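Local coordinates for enhancer of mrna-decapping protein 3 (Homo sapiens, PDB 2VC8) that binds single-stranded RNA and takes part in mRNA degradation by promoting decapping, here represented by its divergent LSm domain, at residues D18-G21 with V22-G25. Numbering follows the deposited sequence.
Sequences DSLG and VYQG
The ring of Tyr23 lies beside Leu20 and Gly21, an example of a loop end lying against the first residues of the strand it leads into. Val22 opens strand 22-31. Its CG2 lies 3.6 Å from the carbonyl carbon of Gly21, while the side chain leaves the backbone heading away from the loop and touches Ser13 and Asn15 of strand 11-15. Gly21 makes the turn with a positive phi of 77°. Tyr23 then sends its ring back along the loop, because CG sits beside its own backbone N (chi1 -62°). The ring runs obliquely past two carbonyls: Tyr23 CE1 is 3.7 Å from Gly21 O. Tyr23 OH stands 3.1 Å from Leu20 O. The leucine side chain crosses the phenol end, with Leu20 CB 4.2 Å from Tyr23 CE1. His44 stacks on the tyrosine ring and Phe56 meets it with the planes at about 50°. Replacing Tyr23 by alanine would remove the ring, and Leu20 CB and the two carbonyls would probably lose their aromatic neighbour. Gln24 bonds through its backbone to Phe43 and Gly25 to Val12, pairing the strand on both sides in the Sm-like sheet. The chemistry thus implies a modest surface contact, in which one amphipathic ring offers carbon to leucine and places its hydroxyl near a backbone carbonyl.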
# COMPACT_ATOMS: atom_id res chain seq x y z
N ASP A 18 -3.93 -7.63 13.61
CA ASP A 18 -5.21 -8.27 13.87
C ASP A 18 -6.37 -7.34 13.73
O ASP A 18 -7.43 -7.79 13.35
CB ASP A 18 -5.27 -8.84 15.30
CG ASP A 18 -4.32 -9.98 15.50
OD1 ASP A 18 -4.10 -10.74 14.53
OD2 ASP A 18 -3.80 -10.12 16.64
N SER A 19 -6.20 -6.09 14.15
CA SER A 19 -7.36 -5.18 14.23
C SER A 19 -7.85 -4.60 12.90
O SER A 19 -9.05 -4.39 12.73
CB SER A 19 -7.08 -4.05 15.20
OG SER A 19 -7.30 -4.49 16.53
N LEU A 20 -6.97 -4.39 11.93
CA LEU A 20 -7.37 -3.86 10.61
C LEU A 20 -7.23 -4.82 9.45
O LEU A 20 -7.87 -4.63 8.38
CB LEU A 20 -6.59 -2.59 10.27
CG LEU A 20 -6.97 -1.33 11.02
CD1 LEU A 20 -6.10 -0.18 10.52
CD2 LEU A 20 -8.40 -1.03 10.83
N GLY A 21 -6.36 -5.81 9.58
CA GLY A 21 -6.22 -6.80 8.52
C GLY A 21 -5.41 -6.29 7.32
O GLY A 21 -4.48 -5.50 7.46
N VAL A 22 -5.75 -6.84 6.14
CA VAL A 22 -4.86 -6.82 5.01
C VAL A 22 -5.49 -5.96 3.92
O VAL A 22 -6.72 -6.05 3.64
CB VAL A 22 -4.60 -8.23 4.50
CG1 VAL A 22 -3.74 -8.25 3.25
CG2 VAL A 22 -3.91 -9.03 5.61
N TYR A 23 -4.68 -5.11 3.30
CA TYR A 23 -5.09 -4.23 2.19
C TYR A 23 -4.18 -4.49 1.02
O TYR A 23 -2.95 -4.61 1.23
CB TYR A 23 -5.02 -2.76 2.63
CG TYR A 23 -5.97 -2.47 3.75
CD1 TYR A 23 -5.63 -2.82 5.05
CD2 TYR A 23 -7.22 -1.95 3.52
CE1 TYR A 23 -6.47 -2.67 6.11
CE2 TYR A 23 -8.11 -1.76 4.64
CZ TYR A 23 -7.70 -2.18 5.87
OH TYR A 23 -8.57 -2.02 6.91
N GLN A 24 -4.74 -4.55 -0.18
CA GLN A 24 -3.93 -4.77 -1.34
C GLN A 24 -4.18 -3.66 -2.38
O GLN A 24 -5.30 -3.22 -2.54
CB GLN A 24 -4.21 -6.12 -2.00
CG GLN A 24 -4.18 -7.27 -1.03
CD GLN A 24 -4.07 -8.63 -1.68
OE1 GLN A 24 -4.58 -8.84 -2.77
NE2 GLN A 24 -3.43 -9.56 -0.99
N GLY A 25 -3.14 -3.19 -3.03
CA GLY A 25 -3.29 -2.14 -4.02
C GLY A 25 -2.02 -1.63 -4.58
O GLY A 25 -0.94 -1.96 -4.13